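Local coordinates for protein exotoxin 3 (Staphylococcus aureus, PDB 2Z8L) that binds the glycan sialyl Lewis X and belongs to the staphylococcal superantigen-like toxins, built from an OB-fold and a beta-grasp domain, at residues A[17-29]-A[145-159]. Numbering follows the deposited sequence.
Sequences DIFDLRDYYSGAS and DFKLRQYLIQNFDLY. Unlike the reference sequence in segment 17-29: Gly27 (reference Arg). Unlike the reference sequence in segment 145-159: Asn155 (reference Asp).
Tyr25 of helix 18-25 lies flat against Arg149 of helix 141-155. Arg149 CD sits 3.5 Å from the centroid of the Tyr25 ring, a CH-pi contact over the face, and the guanidinium continues nearly parallel to the ring, the planes 12° apart, with Tyr25 OH above its centre. The opposite face of the phenol is covered by Tyr24 CD2. At the ring's tip, Tyr25 OH donates to the syn lone pair of Asp145 OD2 (2.6 Å), while Asp145 OD1 takes both NE and NH2 of Arg149 in a side-on salt bridge. The carboxylate thus holds phenol and guanidinium together, and Tyr25 OH also accepts a hydrogen bond from Leu186 N.

Phe146, its CG anti to the backbone N (chi1 -168°), swings across to the end of helix 18-25. Its edge faces the Tyr24 ring in an offset edge-to-face pair, and Gly27 O lies at its rim, 3.6 Å from Phe146 CZ. Gln150 NE2 bonds to two carbonyls, Tyr25 O at 2.8 Å from above the carbonyl plane and Gly27 O at 3.1 Å on a lone pair; a water joins Gln150 OE1 to Gly27 O and Ser29 OG. Ile153 CD1 packs on Tyr25 CB (3.5 Å). Beyond it, Leu21 CG abuts Tyr159 CZ (3.9 Å); the Tyr159 hydroxyl accepts from Arg149 NH1 and is also hydrogen-bonded to Leu182 O.

Arg149 NH1 also bonds to the carbonyl of Lys184, a glycan-pocket residue. The helices cross at -110°, joining the N-terminal helix to the beta-grasp domain. Behind the contact, Leu148 and Leu152 pack on strands 114-121, 167-172 and 200-207.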
loop_
_atom_site.group_PDB
_atom_site.type_symbol
_atom_site.label_atom_id
_atom_site.label_comp_id
_atom_site.label_asym_id
_atom_site.label_seq_id
_atom_site.Cartn_x
_atom_site.Cartn_y
_atom_site.Cartn_z
ATOM N N ASP A 17 17.919 -9.577 -2.762
ATOM C CA ASP A 17 18.409 -9.408 -4.161
ATOM C C ASP A 17 17.438 -8.492 -4.859
ATOM O O ASP A 17 16.249 -8.563 -4.606
ATOM C CB ASP A 17 18.435 -10.781 -4.848
ATOM C CG ASP A 17 19.199 -10.805 -6.150
ATOM O OD1 ASP A 17 18.995 -9.920 -6.994
ATOM O OD2 ASP A 17 20.004 -11.767 -6.381
ATOM N N ILE A 18 17.944 -7.643 -5.755
ATOM C CA ILE A 18 17.103 -6.746 -6.562
ATOM C C ILE A 18 15.966 -7.471 -7.302
ATOM O O ILE A 18 14.879 -6.957 -7.429
ATOM C CB ILE A 18 17.914 -5.952 -7.558
ATOM C CG1 ILE A 18 17.043 -4.964 -8.314
ATOM C CG2 ILE A 18 18.592 -6.871 -8.613
ATOM C CD1 ILE A 18 17.836 -3.911 -8.971
ATOM N N PHE A 19 16.210 -8.692 -7.776
ATOM C CA PHE A 19 15.151 -9.408 -8.482
ATOM C C PHE A 19 14.042 -9.909 -7.575
ATOM O O PHE A 19 12.885 -9.991 -7.992
ATOM C CB PHE A 19 15.731 -10.531 -9.314
ATOM C CG PHE A 19 16.651 -10.059 -10.370
ATOM C CD1 PHE A 19 16.147 -9.396 -11.470
ATOM C CD2 PHE A 19 18.024 -10.239 -10.267
ATOM C CE1 PHE A 19 16.987 -8.974 -12.489
ATOM C CE2 PHE A 19 18.864 -9.796 -11.258
ATOM C CZ PHE A 19 18.336 -9.128 -12.363
ATOM N N ASP A 20 14.374 -10.201 -6.317
ATOM C CA ASP A 20 13.343 -10.554 -5.327
ATOM C C ASP A 20 12.470 -9.331 -4.973
ATOM O O ASP A 20 11.271 -9.462 -4.753
ATOM C CB ASP A 20 13.954 -11.115 -4.031
ATOM C CG ASP A 20 14.786 -12.343 -4.259
ATOM O OD1 ASP A 20 14.375 -13.202 -5.081
ATOM O OD2 ASP A 20 15.848 -12.468 -3.595
ATOM N N LEU A 21 13.087 -8.169 -4.907
ATOM C CA LEU A 21 12.360 -6.937 -4.650
ATOM C C LEU A 21 11.406 -6.677 -5.831
ATOM O O LEU A 21 10.237 -6.368 -5.650
ATOM C CB LEU A 21 13.374 -5.809 -4.481
ATOM C CG LEU A 21 12.925 -4.433 -4.099
ATOM C CD1 LEU A 21 12.061 -4.524 -2.856
ATOM C CD2 LEU A 21 14.196 -3.588 -3.875
ATOM N N ARG A 22 11.905 -6.818 -7.057
ATOM C CA ARG A 22 11.074 -6.643 -8.235
ATOM C C ARG A 22 9.919 -7.652 -8.276
ATOM O O ARG A 22 8.772 -7.309 -8.596
ATOM C CB ARG A 22 11.919 -6.749 -9.517
ATOM C CG ARG A 22 11.147 -6.459 -10.811
ATOM C CD ARG A 22 11.680 -7.125 -12.002
ATOM N NE ARG A 22 10.672 -7.142 -13.068
ATOM C CZ ARG A 22 9.679 -8.036 -13.196
ATOM N NH1 ARG A 22 9.517 -9.052 -12.341
ATOM N NH2 ARG A 22 8.830 -7.920 -14.216
ATOM N N ASP A 23 10.187 -8.902 -7.952
ATOM C CA ASP A 23 9.185 -9.928 -8.117
ATOM C C ASP A 23 8.087 -9.739 -7.060
ATOM O O ASP A 23 6.913 -10.016 -7.330
ATOM C CB ASP A 23 9.805 -11.331 -8.087
ATOM C CG ASP A 23 10.677 -11.637 -9.332
ATOM O OD1 ASP A 23 10.699 -10.815 -10.308
ATOM O OD2 ASP A 23 11.397 -12.678 -9.328
ATOM N N TYR A 24 8.463 -9.261 -5.874
ATOM C CA TYR A 24 7.480 -8.919 -4.812
ATOM C C TYR A 24 6.465 -7.910 -5.326
ATOM O O TYR A 24 5.275 -8.113 -5.222
ATOM C CB TYR A 24 8.154 -8.368 -3.556
ATOM C CG TYR A 24 7.212 -7.964 -2.457
ATOM C CD1 TYR A 24 6.637 -8.909 -1.623
ATOM C CD2 TYR A 24 6.885 -6.663 -2.236
ATOM C CE1 TYR A 24 5.774 -8.522 -0.595
ATOM C CE2 TYR A 24 6.055 -6.286 -1.208
ATOM C CZ TYR A 24 5.485 -7.241 -0.408
ATOM O OH TYR A 24 4.653 -6.900 0.630
ATOM N N TYR A 25 6.953 -6.823 -5.924
ATOM C CA TYR A 25 6.084 -5.760 -6.360
ATOM C C TYR A 25 5.435 -5.977 -7.693
ATOM O O TYR A 25 4.605 -5.181 -8.107
ATOM C CB TYR A 25 6.849 -4.423 -6.339
ATOM C CG TYR A 25 7.072 -3.847 -4.969
ATOM C CD1 TYR A 25 6.013 -3.317 -4.250
ATOM C CD2 TYR A 25 8.281 -3.924 -4.362
ATOM C CE1 TYR A 25 6.156 -2.732 -2.992
ATOM C CE2 TYR A 25 8.458 -3.318 -3.098
ATOM C CZ TYR A 25 7.394 -2.771 -2.407
ATOM O OH TYR A 25 7.564 -2.209 -1.154
ATOM N N SER A 26 5.769 -7.098 -8.354
ATOM C CA SER A 26 5.192 -7.529 -9.638
ATOM C C SER A 26 4.165 -8.600 -9.423
ATOM O O SER A 26 3.550 -9.089 -10.392
ATOM C CB SER A 26 6.291 -8.124 -10.542
ATOM O OG SER A 26 7.259 -7.175 -10.806
ATOM N N GLY A 27 3.982 -8.988 -8.164
ATOM C CA GLY A 27 3.148 -10.097 -7.818
ATOM C C GLY A 27 1.717 -9.724 -7.534
ATOM O O GLY A 27 1.300 -8.579 -7.628
ATOM N N ALA A 28 0.953 -10.739 -7.168
ATOM C CA ALA A 28 -0.450 -10.567 -6.986
ATOM C C ALA A 28 -0.798 -9.815 -5.694
ATOM O O ALA A 28 -0.086 -9.850 -4.677
ATOM C CB ALA A 28 -1.144 -11.937 -7.001
ATOM N N SER A 29 -1.886 -9.086 -5.792
ATOM C CA SER A 29 -2.490 -8.415 -4.639
ATOM C C SER A 29 -4.006 -8.420 -4.802
ATOM O O SER A 29 -4.504 -8.711 -5.887
ATOM C CB SER A 29 -1.958 -6.997 -4.548
ATOM O OG SER A 29 -2.376 -6.213 -5.657
ATOM N N ASP A 145 2.172 2.481 -1.913
ATOM C CA ASP A 145 3.549 2.000 -2.204
ATOM C C ASP A 145 3.485 0.885 -3.233
ATOM O O ASP A 145 4.159 0.932 -4.265
ATOM C CB ASP A 145 4.229 1.560 -0.876
ATOM C CG ASP A 145 5.565 0.821 -1.058
ATOM O OD1 ASP A 145 6.526 1.513 -1.415
ATOM O OD2 ASP A 145 5.636 -0.420 -0.848
ATOM N N PHE A 146 2.659 -0.103 -2.990
ATOM C CA PHE A 146 2.624 -1.280 -3.841
ATOM C C PHE A 146 2.147 -0.960 -5.260
ATOM O O PHE A 146 2.783 -1.321 -6.263
ATOM C CB PHE A 146 1.754 -2.344 -3.208
ATOM C CG PHE A 146 1.886 -3.706 -3.868
ATOM C CD1 PHE A 146 1.125 -4.060 -4.969
ATOM C CD2 PHE A 146 2.781 -4.648 -3.366
ATOM C CE1 PHE A 146 1.293 -5.328 -5.549
ATOM C CE2 PHE A 146 2.948 -5.858 -3.940
ATOM C CZ PHE A 146 2.220 -6.200 -5.058
ATOM N N LYS A 147 1.008 -0.267 -5.334
ATOM C CA LYS A 147 0.480 0.067 -6.632
ATOM C C LYS A 147 1.394 1.020 -7.444
ATOM O O LYS A 147 1.485 0.889 -8.695
ATOM C CB LYS A 147 -0.887 0.634 -6.458
ATOM C CG LYS A 147 -1.833 -0.448 -6.024
ATOM C CD LYS A 147 -3.227 0.009 -6.092
ATOM C CE LYS A 147 -4.200 -1.220 -6.141
ATOM N NZ LYS A 147 -5.616 -0.830 -5.768
ATOM N N LEU A 148 1.995 2.013 -6.803
ATOM C CA LEU A 148 2.867 2.931 -7.539
ATOM C C LEU A 148 4.124 2.227 -8.002
ATOM O O LEU A 148 4.527 2.396 -9.136
ATOM C CB LEU A 148 3.211 4.117 -6.671
ATOM C CG LEU A 148 2.097 5.119 -6.286
ATOM C CD1 LEU A 148 2.560 6.105 -5.221
ATOM C CD2 LEU A 148 1.517 5.860 -7.521
ATOM N N ARG A 149 4.748 1.396 -7.160
ATOM C CA ARG A 149 5.902 0.583 -7.653
ATOM C C ARG A 149 5.520 -0.356 -8.780
ATOM O O ARG A 149 6.264 -0.452 -9.762
ATOM C CB ARG A 149 6.608 -0.214 -6.552
ATOM C CG ARG A 149 7.165 0.672 -5.416
ATOM C CD ARG A 149 8.192 -0.065 -4.638
ATOM N NE ARG A 149 8.298 0.439 -3.301
ATOM C CZ ARG A 149 9.331 0.267 -2.497
ATOM N NH1 ARG A 149 10.399 -0.386 -2.916
ATOM N NH2 ARG A 149 9.245 0.750 -1.269
ATOM N N GLN A 150 4.387 -1.061 -8.651
ATOM C CA GLN A 150 3.981 -1.956 -9.707
ATOM C C GLN A 150 3.801 -1.208 -11.050
ATOM O O GLN A 150 4.215 -1.692 -12.066
ATOM C CB GLN A 150 2.714 -2.702 -9.293
ATOM C CG GLN A 150 2.370 -3.834 -10.239
ATOM C CD GLN A 150 1.465 -4.868 -9.621
ATOM O OE1 GLN A 150 0.231 -4.768 -9.755
ATOM N NE2 GLN A 150 2.057 -5.884 -8.953
ATOM N N TYR A 151 3.219 -0.013 -10.994
ATOM C CA TYR A 151 3.029 0.821 -12.193
ATOM C C TYR A 151 4.401 1.201 -12.784
ATOM O O TYR A 151 4.614 1.166 -13.988
ATOM C CB TYR A 151 2.271 2.063 -11.851
ATOM C CG TYR A 151 2.099 3.018 -12.977
ATOM C CD1 TYR A 151 1.097 2.820 -13.907
ATOM C CD2 TYR A 151 2.917 4.115 -13.105
ATOM C CE1 TYR A 151 0.957 3.687 -14.986
ATOM C CE2 TYR A 151 2.789 4.996 -14.168
ATOM C CZ TYR A 151 1.800 4.778 -15.100
ATOM O OH TYR A 151 1.679 5.655 -16.145
ATOM N N LEU A 152 5.347 1.563 -11.917
ATOM C CA LEU A 152 6.678 1.951 -12.388
ATOM C C LEU A 152 7.494 0.788 -12.953
ATOM O O LEU A 152 8.321 0.957 -13.869
ATOM C CB LEU A 152 7.450 2.680 -11.269
ATOM C CG LEU A 152 6.876 4.004 -10.778
ATOM C CD1 LEU A 152 7.649 4.430 -9.540
ATOM C CD2 LEU A 152 6.906 5.055 -11.900
ATOM N N ILE A 153 7.291 -0.425 -12.413
ATOM C CA ILE A 153 7.936 -1.595 -12.927
ATOM C C ILE A 153 7.409 -1.914 -14.323
ATOM O O ILE A 153 8.198 -2.231 -15.234
ATOM C CB ILE A 153 7.746 -2.790 -11.981
ATOM C CG1 ILE A 153 8.582 -2.584 -10.717
ATOM C CG2 ILE A 153 8.191 -4.108 -12.647
ATOM C CD1 ILE A 153 8.094 -3.472 -9.485
ATOM N N GLN A 154 6.089 -1.831 -14.460
ATOM C CA GLN A 154 5.420 -2.179 -15.742
ATOM C C GLN A 154 5.661 -1.148 -16.848
ATOM O O GLN A 154 5.663 -1.492 -18.036
ATOM C CB GLN A 154 3.911 -2.319 -15.547
ATOM C CG GLN A 154 3.473 -3.477 -14.643
ATOM C CD GLN A 154 1.995 -3.408 -14.207
ATOM O OE1 GLN A 154 1.375 -2.322 -14.135
ATOM N NE2 GLN A 154 1.454 -4.559 -13.832
ATOM N N ASN A 155 5.810 0.114 -16.473
ATOM C CA ASN A 155 5.784 1.208 -17.459
ATOM C C ASN A 155 7.053 2.063 -17.554
ATOM O O ASN A 155 7.258 2.740 -18.561
ATOM C CB ASN A 155 4.590 2.091 -17.189
ATOM C CG ASN A 155 3.292 1.347 -17.299
ATOM O OD1 ASN A 155 2.662 0.990 -16.296
ATOM N ND2 ASN A 155 2.878 1.105 -18.526
ATOM N N PHE A 156 7.865 2.088 -16.501
ATOM C CA PHE A 156 9.015 2.959 -16.440
ATOM C C PHE A 156 10.298 2.246 -16.045
ATOM O O PHE A 156 11.255 2.875 -15.586
ATOM C CB PHE A 156 8.724 4.178 -15.551
ATOM C CG PHE A 156 7.710 5.088 -16.143
ATOM C CD1 PHE A 156 8.098 6.056 -17.085
ATOM C CD2 PHE A 156 6.379 4.946 -15.858
ATOM C CE1 PHE A 156 7.147 6.867 -17.678
ATOM C CE2 PHE A 156 5.432 5.775 -16.436
ATOM C CZ PHE A 156 5.816 6.717 -17.347
ATOM N N ASP A 157 10.333 0.925 -16.232
ATOM C CA ASP A 157 11.560 0.179 -16.093
ATOM C C ASP A 157 12.161 0.255 -14.680
ATOM O O ASP A 157 13.356 0.078 -14.504
ATOM C CB ASP A 157 12.614 0.658 -17.105
ATOM C CG ASP A 157 12.239 0.366 -18.565
ATOM O OD1 ASP A 157 11.566 -0.663 -18.831
ATOM O OD2 ASP A 157 12.687 1.137 -19.454
ATOM N N LEU A 158 11.341 0.471 -13.662
ATOM C CA LEU A 158 11.860 0.317 -12.302
ATOM C C LEU A 158 12.441 -1.098 -12.073
ATOM O O LEU A 158 11.816 -2.111 -12.415
ATOM C CB LEU A 158 10.779 0.619 -11.267
ATOM C CG LEU A 158 11.239 0.612 -9.810
ATOM C CD1 LEU A 158 12.267 1.655 -9.414
ATOM C CD2 LEU A 158 10.043 0.757 -8.939
ATOM N N TYR A 159 13.629 -1.127 -11.490
ATOM C CA TYR A 159 14.405 -2.330 -11.157
ATOM C C TYR A 159 15.047 -2.997 -12.361
ATOM O O TYR A 159 15.546 -4.102 -12.234
ATOM C CB TYR A 159 13.644 -3.326 -10.281
ATOM C CG TYR A 159 13.120 -2.710 -9.002
ATOM C CD1 TYR A 159 13.947 -1.930 -8.180
ATOM C CD2 TYR A 159 11.812 -2.909 -8.607
ATOM C CE1 TYR A 159 13.422 -1.339 -6.987
ATOM C CE2 TYR A 159 11.292 -2.342 -7.436
ATOM C CZ TYR A 159 12.121 -1.583 -6.619
ATOM O OH TYR A 159 11.710 -0.987 -5.453
HETATM O O HOH W 1 -1.037 -6.846 -8.001
#